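PDB 4IT1: putative glucarate dehydratase from Pseudomonas fluorescens, which probably catalyses the magnesium-dependent dehydration of D-glucarate to 5-dehydro-4-deoxy-D-glucarate, as a member of the mandelate racemase/muconate lactonizing enzyme family. Local coordinates for residues A[266-271]-A[311-316]; A[239-244]-A[364-369]; A[291-296]-A[307-312]; A[327-332]-A[337-342]. All coordinates share one frame; numbering follows the deposited sequence.

In the fold
All four contacts lie in the barrel domain. Contacts 1, 3 and 4 are buried, whereas contact 2 is partly buried, where a loop after helix 348-360 meets strand 240-243. Contacts 1, 2 and 3 each bring one ligand to the same magnesium ion: Glu268, Asp243 and Asn291. Contacts 1 and 3 share Ile311 and Val312 of strand 311-314, whose neighbour in the sheet, strand 338-341, belongs to contact 4. The chemistry follows the place. Contact 1 sets aliphatic groups against a tyrosine and a metal-bound carboxylate inside the barrel. Contact 2 sets an arginine against a loop alanine and tyrosine, with a weakly held water bridge. Contact 3 is made of valines on the outer side of the barrel wall, and contact 4 joins helix to strand.

Contact 1: residues A[266-271]-A[311-316]; sequences YYEDPT and IVLADH. With MG (magnesium ion), chain E.
Tyr266 of strand 266-268 meets Ile311 and Leu313 of strand 311-314 largely through apolar groups, and a Leu313 methyl lies against the Glu268 carboxylate. CD1 of Ile311 lies 4.0 Å from Tyr266 CD2 and is as close to the tyrosine CB. It comes to the ring obliquely. Leu313 approaches from the other end of the ring, with its CD2 3.8 Å from Tyr266 OH. The hydroxyl itself is hydrogen-bonded to Lys213. CD1, the other methyl of Leu313, sits 3.4 Å from Glu268 CD.

The two strands are parallel neighbours-but-one in the modified (beta/alpha)7beta barrel of the enolase superfamily. Strand 288-290 lies between them, and their axes are 9.4 Å apart at an angle of 54°. The side chains span the width of the intervening strand on the inner side of the barrel.

Metal binding is the second kind of interaction. The Glu268 chain leaves with CG opposite its own backbone N (chi1 -174°) and runs extended beyond CG, which carries OE2 to 2.1 Å from the magnesium. Asp243 and Asn291 supply the other protein ligands. Asp269 does not bind the ion directly here. Its OD2 accepts a hydrogen bond of 2.5 Å from a water molecule that is itself a magnesium ligand.

Contact 2: residues A[239-244]-A[364-369]; sequences PLRIDP and LDYACD. With MG (magnesium ion), chain E.
This is a side-chain contact between a barrel strand and a loop, with one water between them. Arg241 of strand 240-243 reaches the loop 364-369, which follows helix 348-360. The arginine chain bends at chi2 (143°) and brings its guanidinium to Ala367. The alanine CB lies at the edge of that group, near its plane, 3.8 Å from Arg241 NH1. Tyr366 comes next, with CD2 4.3 Å from Arg241 NH2. The nitrogen stands at the edge of the tyrosine ring, so this is not a cation-pi stack.

The water makes one firm hydrogen bond, donated to Asp369 OD1 over 2.8 Å. Its bonds to Arg241 NH1 and to the carbonyl of Ala367 are weak. The charged atoms Arg241 NH1 and Asp369 OD1 stay 5.8 Å apart. Arg241 NH2 has Gln265 as its hydrogen-bond partner, and Asp369 OD2 forms a salt bridge with Lys213.

Two residues further along the strand, Asp243 OD2 binds magnesium at 2.0 Å. Strand 240-243 runs between strands 212-215 and 266-268 of the barrel, with helix 221-234 packed on its outer side, while Asp369 of the loop touches strand 163-170.

Contact 3: residues A[291-296]-A[307-312]; sequences NMVVTD and NSVQIV. With MG (magnesium ion), chain E.
The first torsion of Val294 sends its two methyls to different partners. CG1 lies opposite the backbone N (chi1 176°) and faces Val312, while CG2, beside the N, faces Val309. In Val309 (chi1 -61°), CG1 lies beside the backbone N and CG2 between the N and the carbonyl carbon. This splits its methyls too, one toward Val293 and one toward Val294.

Val293 CG2 meets Val309 CG1 at 3.8 Å, and these two side chains slide past each other in opposite directions. Val294 CG2 touches Val309 CG2 at 3.8 Å, with the side chains slanted across one another. The third pair, Val294 CG1 and Val312 CG2, is a little looser at 4.1 Å. Here the side chains cross at about a right angle.

The segments flank helix 297-306 in the beta-alpha-beta crossover from strand 288-290 to strand 311-314 of the barrel. Asp296 is the N-cap of that helix. Val294 and Val309 also touch helix 297-306, and Val293 touches Leu274 of helix 274-284.

At the other end of the loop, Asn291 turns to the active site. Its OD1 binds magnesium at 2.2 Å, and its ND2 gives a hydrogen bond of 2.7 Å to a water that is also a magnesium ligand. Its backbone N is hydrogen-bonded to Asp269 OD2. The amide thus serves the metal twice, once directly and once through water, which probably fixes its rotation. The valine contact is purely apolar, with largely buried methyls and no directional bonds; the polar chemistry at the metal falls to Asn291.

Contact 4: residues A[327-332]-A[337-342]; sequences TLAKMC and LGVSMH
Helix 322-334 and strand 338-341 form an alpha-beta unit of the barrel, in which the helix packs outside the strand that follows it. The two run nearly antiparallel, at 155°, and the axes of the short segments approach to 8.1 Å. A tight connection joins them, so that Cys332 and Leu337 have CA atoms 4.6 Å apart.

Cys332 carries most of the contact. Its CB meets Val339 CG2 at 3.6 Å. The sulfur is turned beside the backbone N and lies 3.9 Å from Val339 CG1, so both methyls of the valine meet the cysteine. One turn earlier in the helix, Ala329 lies more loosely against the same CG2 methyl. Leu337 adds its CB, 4.0 Å from Cys332 CB.

Gly338 and Ser340 pair through the backbone with strand 311-314, the neighbour in the sheet. His342, further along the segment, is a predicted proton acceptor and makes a hydrogen bond through ND1 to Asp315. On the outer side of the helix, Met331 packs on Met331 of the second subunit.

One backbone hydrogen bond closes the turn between helix and strand. Leu337 N donates to Cys332 O over 2.7 Å. The bond is nearly straight, at 173° about the hydrogen, but the nitrogen stands 35° off the carbonyl plane.

Contact 1: residues A[266-271]-A[311-316]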
loop_
_atom_site.group_PDB
_atom_site.type_symbol
_atom_site.label_atom_id
_atom_site.label_comp_id
_atom_site.label_asym_id
_atom_site.label_seq_id
_atom_site.Cartn_x
_atom_site.Cartn_y
_atom_site.Cartn_z
ATOM N N TYR A 266 10.774 8.783 -23.177
ATOM C CA TYR A 266 10.959 9.645 -21.995
ATOM C C TYR A 266 12.430 9.905 -21.657
ATOM O O TYR A 266 13.309 9.153 -22.067
ATOM C CB TYR A 266 10.192 9.122 -20.758
ATOM C CG TYR A 266 10.674 7.816 -20.125
ATOM C CD1 TYR A 266 11.915 7.723 -19.485
ATOM C CD2 TYR A 266 9.855 6.690 -20.107
ATOM C CE1 TYR A 266 12.334 6.537 -18.882
ATOM C CE2 TYR A 266 10.267 5.502 -19.507
ATOM C CZ TYR A 266 11.505 5.428 -18.902
ATOM O OH TYR A 266 11.905 4.238 -18.310
ATOM N N TYR A 267 12.673 10.983 -20.911
ATOM C CA TYR A 267 14.001 11.328 -20.407
ATOM C C TYR A 267 14.046 11.022 -18.914
ATOM O O TYR A 267 13.250 11.568 -18.139
ATOM C CB TYR A 267 14.273 12.817 -20.586
ATOM C CG TYR A 267 14.309 13.343 -22.008
ATOM C CD1 TYR A 267 13.148 13.436 -22.780
ATOM C CD2 TYR A 267 15.503 13.807 -22.559
ATOM C CE1 TYR A 267 13.188 13.938 -24.075
ATOM C CE2 TYR A 267 15.554 14.319 -23.848
ATOM C CZ TYR A 267 14.399 14.381 -24.604
ATOM O OH TYR A 267 14.460 14.887 -25.883
ATOM N N GLU A 268 14.942 10.143 -18.495
ATOM C CA GLU A 268 15.156 9.843 -17.085
ATOM C C GLU A 268 16.237 10.731 -16.482
ATOM O O GLU A 268 17.330 10.706 -16.933
ATOM C CB GLU A 268 15.551 8.381 -16.905
ATOM C CG GLU A 268 15.647 7.927 -15.454
ATOM C CD GLU A 268 16.449 6.662 -15.232
ATOM O OE1 GLU A 268 16.533 5.823 -16.121
ATOM O OE2 GLU A 268 16.999 6.485 -14.147
ATOM N N ASP A 269 15.912 11.519 -15.470
ATOM C CA ASP A 269 16.909 12.361 -14.762
ATOM C C ASP A 269 17.901 13.047 -15.698
ATOM O O ASP A 269 19.103 12.819 -15.595
ATOM C CB ASP A 269 17.705 11.530 -13.743
ATOM C CG ASP A 269 16.841 10.992 -12.640
ATOM O OD1 ASP A 269 16.046 11.777 -12.085
ATOM O OD2 ASP A 269 16.942 9.782 -12.333
ATOM N N PRO A 270 17.411 13.867 -16.638
ATOM C CA PRO A 270 18.418 14.541 -17.456
ATOM C C PRO A 270 19.170 15.648 -16.704
ATOM O O PRO A 270 20.301 15.969 -17.060
ATOM C CB PRO A 270 17.599 15.133 -18.605
ATOM C CG PRO A 270 16.204 15.227 -18.086
ATOM C CD PRO A 270 16.043 14.077 -17.142
ATOM N N THR A 271 18.530 16.219 -15.685
ATOM C CA THR A 271 19.030 17.403 -14.986
ATOM C C THR A 271 18.831 17.237 -13.467
ATOM O O THR A 271 17.842 16.646 -13.039
ATOM C CB THR A 271 18.369 18.678 -15.560
ATOM O OG1 THR A 271 19.168 19.828 -15.267
ATOM C CG2 THR A 271 16.961 18.875 -15.046
ATOM N N ILE A 311 7.116 10.317 -13.990
ATOM C CA ILE A 311 7.304 8.871 -13.948
ATOM C C ILE A 311 8.311 8.495 -12.863
ATOM O O ILE A 311 9.419 9.027 -12.824
ATOM C CB ILE A 311 7.819 8.310 -15.303
ATOM C CG1 ILE A 311 6.820 8.569 -16.440
ATOM C CG2 ILE A 311 8.112 6.823 -15.177
ATOM C CD1 ILE A 311 7.464 8.839 -17.790
ATOM N N VAL A 312 7.923 7.563 -12.001
ATOM C CA VAL A 312 8.806 7.056 -10.967
ATOM C C VAL A 312 9.289 5.654 -11.323
ATOM O O VAL A 312 8.483 4.744 -11.536
ATOM C CB VAL A 312 8.120 7.032 -9.583
ATOM C CG1 VAL A 312 9.074 6.484 -8.529
ATOM C CG2 VAL A 312 7.651 8.428 -9.196
ATOM N N LEU A 313 10.607 5.492 -11.399
ATOM C CA LEU A 313 11.193 4.163 -11.523
ATOM C C LEU A 313 11.449 3.582 -10.137
ATOM O O LEU A 313 12.422 3.937 -9.474
ATOM C CB LEU A 313 12.480 4.199 -12.353
ATOM C CG LEU A 313 12.425 4.929 -13.703
ATOM C CD1 LEU A 313 13.759 4.790 -14.407
ATOM C CD2 LEU A 313 11.301 4.428 -14.606
ATOM N N ALA A 314 10.549 2.711 -9.696
ATOM C CA ALA A 314 10.696 2.003 -8.430
ATOM C C ALA A 314 11.826 0.969 -8.486
ATOM O O ALA A 314 12.306 0.614 -9.565
ATOM C CB ALA A 314 9.382 1.338 -8.043
ATOM N N ASP A 315 12.235 0.502 -7.311
ATOM C CA ASP A 315 13.348 -0.433 -7.133
ATOM C C ASP A 315 13.153 -0.986 -5.736
ATOM O O ASP A 315 13.309 -0.259 -4.750
ATOM C CB ASP A 315 14.689 0.299 -7.239
ATOM C CG ASP A 315 15.892 -0.636 -7.203
ATOM O OD1 ASP A 315 15.876 -1.631 -6.446
ATOM O OD2 ASP A 315 16.871 -0.352 -7.934
ATOM N N HIS A 316 12.778 -2.261 -5.650
ATOM C CA HIS A 316 12.324 -2.824 -4.384
ATOM C C HIS A 316 13.450 -2.870 -3.353
ATOM O O HIS A 316 13.191 -2.961 -2.149
ATOM C CB HIS A 316 11.726 -4.221 -4.590
ATOM C CG HIS A 316 12.740 -5.279 -4.902
ATOM N ND1 HIS A 316 13.202 -5.513 -6.182
ATOM C CD2 HIS A 316 13.381 -6.165 -4.103
ATOM C CE1 HIS A 316 14.078 -6.503 -6.157
ATOM N NE2 HIS A 316 14.206 -6.914 -4.906
HETATM MG MG MG E . 18.801 6.158 -13.125
HETATM O O HOH W 1 18.877 8.315 -13.033
HETATM O O HOH W 2 18.954 4.064 -13.141
HETATM O O HOH W 3 20.409 6.176 -11.860
#

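Contact 2: residues A[239-244]-A[364-369]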
loop_
_atom_site.group_PDB
_atom_site.type_symbol
_atom_site.label_atom_id
_atom_site.label_comp_id
_atom_site.label_asym_id
_atom_site.label_seq_id
_atom_site.Cartn_x
_atom_site.Cartn_y
_atom_site.Cartn_z
ATOM N N PRO A 239 10.738 1.892 -28.663
ATOM C CA PRO A 239 10.697 3.038 -27.751
ATOM C C PRO A 239 12.090 3.292 -27.164
ATOM O O PRO A 239 12.735 2.354 -26.672
ATOM C CB PRO A 239 9.717 2.587 -26.659
ATOM C CG PRO A 239 8.918 1.487 -27.281
ATOM C CD PRO A 239 9.887 0.787 -28.186
ATOM N N LEU A 240 12.551 4.541 -27.254
ATOM C CA LEU A 240 13.896 4.912 -26.794
ATOM C C LEU A 240 13.880 5.825 -25.564
ATOM O O LEU A 240 13.089 6.775 -25.487
ATOM C CB LEU A 240 14.696 5.568 -27.924
ATOM C CG LEU A 240 14.878 4.777 -29.225
ATOM C CD1 LEU A 240 15.470 5.655 -30.320
ATOM C CD2 LEU A 240 15.744 3.550 -29.003
ATOM N N ARG A 241 14.757 5.511 -24.611
ATOM C CA ARG A 241 14.903 6.260 -23.353
ATOM C C ARG A 241 16.386 6.488 -23.020
ATOM O O ARG A 241 17.245 5.705 -23.439
ATOM C CB ARG A 241 14.261 5.483 -22.203
ATOM C CG ARG A 241 12.801 5.132 -22.391
ATOM C CD ARG A 241 12.495 3.751 -21.829
ATOM N NE ARG A 241 11.233 3.242 -22.362
ATOM C CZ ARG A 241 10.837 1.970 -22.336
ATOM N NH1 ARG A 241 11.595 1.021 -21.799
ATOM N NH2 ARG A 241 9.665 1.648 -22.861
ATOM N N ILE A 242 16.677 7.550 -22.261
ATOM C CA ILE A 242 18.042 7.814 -21.763
ATOM C C ILE A 242 18.080 8.192 -20.292
ATOM O O ILE A 242 17.135 8.782 -19.772
ATOM C CB ILE A 242 18.769 8.925 -22.546
ATOM C CG1 ILE A 242 17.884 10.171 -22.675
ATOM C CG2 ILE A 242 19.235 8.411 -23.894
ATOM C CD1 ILE A 242 18.629 11.425 -23.072
ATOM N N ASP A 243 19.193 7.857 -19.640
ATOM C CA ASP A 243 19.448 8.235 -18.250
ATOM C C ASP A 243 20.781 8.978 -18.145
ATOM O O ASP A 243 21.825 8.348 -17.957
ATOM C CB ASP A 243 19.474 6.989 -17.352
ATOM C CG ASP A 243 19.551 7.330 -15.864
ATOM O OD1 ASP A 243 19.693 8.525 -15.522
ATOM O OD2 ASP A 243 19.458 6.402 -15.027
ATOM N N PRO A 244 20.761 10.317 -18.278
ATOM C CA PRO A 244 22.017 11.059 -18.109
ATOM C C PRO A 244 22.442 11.258 -16.643
ATOM O O PRO A 244 23.391 11.991 -16.385
ATOM C CB PRO A 244 21.729 12.417 -18.775
ATOM C CG PRO A 244 20.438 12.248 -19.522
ATOM C CD PRO A 244 19.684 11.183 -18.786
ATOM N N LEU A 364 1.472 -0.993 -14.397
ATOM C CA LEU A 364 2.823 -1.074 -14.941
ATOM C C LEU A 364 2.857 -0.389 -16.307
ATOM O O LEU A 364 2.378 -0.935 -17.301
ATOM C CB LEU A 364 3.277 -2.536 -15.049
ATOM C CG LEU A 364 4.719 -2.813 -15.494
ATOM C CD1 LEU A 364 5.713 -2.074 -14.612
ATOM C CD2 LEU A 364 5.022 -4.307 -15.490
ATOM N N ASP A 365 3.443 0.802 -16.349
ATOM C CA ASP A 365 3.282 1.703 -17.488
ATOM C C ASP A 365 4.347 1.590 -18.571
ATOM O O ASP A 365 4.116 2.002 -19.711
ATOM C CB ASP A 365 3.175 3.146 -16.994
ATOM C CG ASP A 365 1.969 3.359 -16.115
ATOM O OD1 ASP A 365 0.840 3.178 -16.617
ATOM O OD2 ASP A 365 2.141 3.695 -14.923
ATOM N N TYR A 366 5.508 1.050 -18.216
ATOM C CA TYR A 366 6.623 0.921 -19.157
ATOM C C TYR A 366 7.402 -0.348 -18.854
ATOM O O TYR A 366 7.267 -0.921 -17.774
ATOM C CB TYR A 366 7.570 2.124 -19.072
ATOM C CG TYR A 366 6.930 3.471 -19.312
ATOM C CD1 TYR A 366 6.340 4.188 -18.262
ATOM C CD2 TYR A 366 6.930 4.043 -20.581
ATOM C CE1 TYR A 366 5.756 5.430 -18.477
ATOM C CE2 TYR A 366 6.345 5.284 -20.808
ATOM C CZ TYR A 366 5.763 5.973 -19.754
ATOM O OH TYR A 366 5.189 7.200 -19.982
ATOM N N ALA A 367 8.214 -0.780 -19.817
ATOM C CA ALA A 367 9.122 -1.907 -19.629
ATOM C C ALA A 367 10.112 -1.596 -18.511
ATOM O O ALA A 367 10.559 -0.456 -18.355
ATOM C CB ALA A 367 9.865 -2.215 -20.923
ATOM N N CYS A 368 10.446 -2.623 -17.740
ATOM C CA CYS A 368 11.321 -2.481 -16.590
ATOM C C CYS A 368 12.801 -2.414 -16.970
ATOM O O CYS A 368 13.160 -2.599 -18.143
ATOM C CB CYS A 368 11.062 -3.614 -15.612
ATOM S SG CYS A 368 9.382 -3.600 -14.965
ATOM N N ASP A 369 13.645 -2.130 -15.974
ATOM C CA ASP A 369 15.089 -1.945 -16.182
ATOM C C ASP A 369 15.884 -3.072 -15.551
ATOM O O ASP A 369 15.604 -3.478 -14.416
ATOM C CB ASP A 369 15.572 -0.613 -15.600
ATOM C CG ASP A 369 15.336 0.560 -16.528
ATOM O OD1 ASP A 369 15.683 0.466 -17.724
ATOM O OD2 ASP A 369 14.830 1.596 -16.043
HETATM MG MG MG E . 18.801 6.158 -13.125
HETATM O O HOH W 4 13.485 0.945 -19.313
HETATM O O HOH W 1 18.877 8.315 -13.033
HETATM O O HOH W 2 18.954 4.064 -13.141
HETATM O O HOH W 3 20.409 6.176 -11.860
#

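Contact 3: residues A[291-296]-A[307-312]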
loop_
_atom_site.group_PDB
_atom_site.type_symbol
_atom_site.label_atom_id
_atom_site.label_comp_id
_atom_site.label_asym_id
_atom_site.label_seq_id
_atom_site.Cartn_x
_atom_site.Cartn_y
_atom_site.Cartn_z
ATOM N N ASN A 291 14.988 8.058 -10.987
ATOM C CA ASN A 291 15.278 7.270 -9.796
ATOM C C ASN A 291 16.373 7.938 -8.949
ATOM O O ASN A 291 17.208 7.277 -8.326
ATOM C CB ASN A 291 15.513 5.780 -10.111
ATOM C CG ASN A 291 16.699 5.520 -11.021
ATOM O OD1 ASN A 291 17.408 6.427 -11.462
ATOM N ND2 ASN A 291 16.924 4.244 -11.305
ATOM N N MET A 292 16.336 9.268 -8.938
ATOM C CA MET A 292 17.317 10.087 -8.220
ATOM C C MET A 292 16.644 11.091 -7.306
ATOM O O MET A 292 17.028 11.214 -6.145
ATOM C CB MET A 292 18.254 10.809 -9.187
ATOM C CG MET A 292 19.357 9.908 -9.732
ATOM S SD MET A 292 20.379 10.689 -10.990
ATOM C CE MET A 292 21.507 11.657 -9.975
ATOM N N VAL A 293 15.636 11.796 -7.822
ATOM C CA VAL A 293 14.955 12.811 -7.027
ATOM C C VAL A 293 13.708 12.296 -6.302
ATOM O O VAL A 293 13.169 12.972 -5.427
ATOM C CB VAL A 293 14.671 14.090 -7.828
ATOM C CG1 VAL A 293 15.976 14.671 -8.344
ATOM C CG2 VAL A 293 13.699 13.819 -8.976
ATOM N N VAL A 294 13.251 11.100 -6.659
ATOM C CA VAL A 294 12.171 10.452 -5.921
ATOM C C VAL A 294 12.618 9.025 -5.639
ATOM O O VAL A 294 12.460 8.134 -6.481
ATOM C CB VAL A 294 10.814 10.486 -6.682
ATOM C CG1 VAL A 294 9.744 9.716 -5.926
ATOM C CG2 VAL A 294 10.348 11.913 -6.897
ATOM N N THR A 295 13.203 8.831 -4.458
ATOM C CA THR A 295 13.769 7.546 -4.063
ATOM C C THR A 295 13.196 7.067 -2.739
ATOM O O THR A 295 13.547 5.981 -2.280
ATOM C CB THR A 295 15.310 7.590 -3.949
ATOM O OG1 THR A 295 15.693 8.494 -2.896
ATOM C CG2 THR A 295 15.943 8.032 -5.256
ATOM N N ASP A 296 12.330 7.874 -2.122
ATOM C CA ASP A 296 11.635 7.475 -0.890
ATOM C C ASP A 296 10.334 8.254 -0.744
ATOM O O ASP A 296 10.048 9.150 -1.541
ATOM C CB ASP A 296 12.533 7.621 0.363
ATOM C CG ASP A 296 12.781 9.085 0.768
ATOM O OD1 ASP A 296 11.854 9.925 0.729
ATOM O OD2 ASP A 296 13.917 9.391 1.160
ATOM N N ASN A 307 5.403 19.156 -8.836
ATOM C CA ASN A 307 5.269 18.448 -10.118
ATOM C C ASN A 307 6.609 18.276 -10.871
ATOM O O ASN A 307 6.721 18.590 -12.053
ATOM C CB ASN A 307 4.194 19.114 -10.996
ATOM C CG ASN A 307 3.876 18.315 -12.246
ATOM O OD1 ASN A 307 3.751 17.086 -12.211
ATOM N ND2 ASN A 307 3.746 19.015 -13.365
ATOM N N SER A 308 7.618 17.759 -10.172
ATOM C CA SER A 308 8.971 17.602 -10.731
ATOM C C SER A 308 9.105 16.480 -11.749
ATOM O O SER A 308 9.804 16.630 -12.756
ATOM C CB SER A 308 9.992 17.357 -9.620
ATOM O OG SER A 308 10.022 18.429 -8.705
ATOM N N VAL A 309 8.460 15.351 -11.469
ATOM C CA VAL A 309 8.574 14.172 -12.316
ATOM C C VAL A 309 7.209 13.606 -12.683
ATOM O O VAL A 309 6.239 13.741 -11.933
ATOM C CB VAL A 309 9.451 13.068 -11.674
ATOM C CG1 VAL A 309 10.858 13.583 -11.448
ATOM C CG2 VAL A 309 8.847 12.554 -10.375
ATOM N N GLN A 310 7.152 12.968 -13.846
ATOM C CA GLN A 310 5.915 12.399 -14.356
ATOM C C GLN A 310 5.931 10.882 -14.246
ATOM O O GLN A 310 4.895 10.243 -14.379
ATOM C CB GLN A 310 5.708 12.831 -15.805
ATOM C CG GLN A 310 5.449 14.323 -15.964
ATOM C CD GLN A 310 6.673 15.178 -15.661
ATOM O OE1 GLN A 310 7.740 14.986 -16.252
ATOM N NE2 GLN A 310 6.523 16.127 -14.733
ATOM N N ILE A 311 7.116 10.317 -13.990
ATOM C CA ILE A 311 7.304 8.871 -13.948
ATOM C C ILE A 311 8.311 8.495 -12.863
ATOM O O ILE A 311 9.419 9.027 -12.824
ATOM C CB ILE A 311 7.819 8.310 -15.303
ATOM C CG1 ILE A 311 6.820 8.569 -16.440
ATOM C CG2 ILE A 311 8.112 6.823 -15.177
ATOM C CD1 ILE A 311 7.464 8.839 -17.790
ATOM N N VAL A 312 7.923 7.563 -12.001
ATOM C CA VAL A 312 8.806 7.056 -10.967
ATOM C C VAL A 312 9.289 5.654 -11.323
ATOM O O VAL A 312 8.483 4.744 -11.536
ATOM C CB VAL A 312 8.120 7.032 -9.583
ATOM C CG1 VAL A 312 9.074 6.484 -8.529
ATOM C CG2 VAL A 312 7.651 8.428 -9.196
HETATM MG MG MG E . 18.801 6.158 -13.125
HETATM O O HOH W 2 18.954 4.064 -13.141
HETATM O O HOH W 1 18.877 8.315 -13.033
HETATM O O HOH W 3 20.409 6.176 -11.860
#

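Contact 4: residues A[327-332]-A[337-342]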
loop_
_atom_site.group_PDB
_atom_site.type_symbol
_atom_site.label_atom_id
_atom_site.label_comp_id
_atom_site.label_asym_id
_atom_site.label_seq_id
_atom_site.Cartn_x
_atom_site.Cartn_y
_atom_site.Cartn_z
ATOM N N THR A 327 2.599 -0.250 -2.539
ATOM C CA THR A 327 2.153 1.029 -1.992
ATOM C C THR A 327 2.593 2.167 -2.899
ATOM O O THR A 327 1.768 2.993 -3.286
ATOM C CB THR A 327 2.674 1.257 -0.570
ATOM O OG1 THR A 327 2.299 0.141 0.234
ATOM C CG2 THR A 327 2.053 2.515 0.026
ATOM N N LEU A 328 3.875 2.188 -3.265
ATOM C CA LEU A 328 4.350 3.210 -4.185
ATOM C C LEU A 328 3.559 3.210 -5.500
ATOM O O LEU A 328 3.141 4.273 -5.965
ATOM C CB LEU A 328 5.861 3.104 -4.458
ATOM C CG LEU A 328 6.389 4.116 -5.496
ATOM C CD1 LEU A 328 6.197 5.585 -5.083
ATOM C CD2 LEU A 328 7.834 3.833 -5.849
ATOM N N ALA A 329 3.368 2.036 -6.107
ATOM C CA ALA A 329 2.651 1.956 -7.392
ATOM C C ALA A 329 1.251 2.567 -7.273
ATOM O O ALA A 329 0.820 3.338 -8.132
ATOM C CB ALA A 329 2.579 0.520 -7.891
ATOM N N LYS A 330 0.569 2.229 -6.184
ATOM C CA LYS A 330 -0.760 2.741 -5.884
ATOM C C LYS A 330 -0.748 4.257 -5.704
ATOM O O LYS A 330 -1.686 4.954 -6.124
ATOM C CB LYS A 330 -1.301 2.054 -4.627
ATOM C CG LYS A 330 -2.710 2.448 -4.217
ATOM C CD LYS A 330 -3.723 2.071 -5.285
ATOM C CE LYS A 330 -5.128 2.430 -4.842
ATOM N NZ LYS A 330 -6.096 2.301 -5.962
ATOM N N MET A 331 0.318 4.762 -5.086
ATOM C CA MET A 331 0.466 6.197 -4.849
ATOM C C MET A 331 0.701 6.946 -6.148
ATOM O O MET A 331 0.142 8.019 -6.348
ATOM C CB MET A 331 1.592 6.487 -3.854
ATOM C CG MET A 331 1.231 6.172 -2.410
ATOM S SD MET A 331 2.480 6.705 -1.212
ATOM C CE MET A 331 2.169 8.459 -1.093
ATOM N N CYS A 332 1.520 6.375 -7.027
ATOM C CA CYS A 332 1.732 6.941 -8.358
ATOM C C CYS A 332 0.418 7.023 -9.127
ATOM O O CYS A 332 0.118 8.046 -9.751
ATOM C CB CYS A 332 2.728 6.104 -9.150
ATOM S SG CYS A 332 4.417 6.187 -8.523
ATOM N N LEU A 337 1.018 9.538 -11.812
ATOM C CA LEU A 337 2.400 9.343 -12.256
ATOM C C LEU A 337 2.548 7.954 -12.857
ATOM O O LEU A 337 1.932 7.001 -12.374
ATOM C CB LEU A 337 3.379 9.501 -11.079
ATOM C CG LEU A 337 3.311 10.753 -10.191
ATOM C CD1 LEU A 337 4.349 10.667 -9.082
ATOM C CD2 LEU A 337 3.481 12.051 -10.980
ATOM N N GLY A 338 3.364 7.833 -13.899
ATOM C CA GLY A 338 3.708 6.518 -14.445
ATOM C C GLY A 338 4.630 5.766 -13.494
ATOM O O GLY A 338 5.406 6.386 -12.766
ATOM N N VAL A 339 4.530 4.436 -13.477
ATOM C CA VAL A 339 5.451 3.602 -12.701
ATOM C C VAL A 339 6.099 2.541 -13.570
ATOM O O VAL A 339 5.478 2.015 -14.495
ATOM C CB VAL A 339 4.780 2.825 -11.557
ATOM C CG1 VAL A 339 5.642 2.911 -10.303
ATOM C CG2 VAL A 339 3.372 3.317 -11.301
ATOM N N SER A 340 7.349 2.229 -13.243
ATOM C CA SER A 340 8.069 1.107 -13.816
ATOM C C SER A 340 9.063 0.642 -12.762
ATOM O O SER A 340 9.280 1.324 -11.767
ATOM C CB SER A 340 8.778 1.525 -15.099
ATOM O OG SER A 340 9.342 0.406 -15.756
ATOM N N MET A 341 9.657 -0.524 -12.969
ATOM C CA MET A 341 10.528 -1.107 -11.963
ATOM C C MET A 341 11.971 -1.071 -12.464
ATOM O O MET A 341 12.212 -0.908 -13.662
ATOM C CB MET A 341 10.083 -2.536 -11.672
ATOM C CG MET A 341 10.045 -2.900 -10.203
ATOM S SD MET A 341 8.655 -2.160 -9.337
ATOM C CE MET A 341 7.295 -2.520 -10.450
ATOM N N HIS A 342 12.924 -1.206 -11.545
ATOM C CA HIS A 342 14.343 -1.084 -11.883
ATOM C C HIS A 342 15.188 -1.923 -10.931
ATOM O O HIS A 342 14.795 -2.160 -9.787
ATOM C CB HIS A 342 14.785 0.392 -11.840
ATOM C CG HIS A 342 16.270 0.584 -11.735
ATOM N ND1 HIS A 342 16.968 0.365 -10.567
ATOM C CD2 HIS A 342 17.189 0.971 -12.652
ATOM C CE1 HIS A 342 18.253 0.600 -10.770
ATOM N NE2 HIS A 342 18.414 0.968 -12.027
#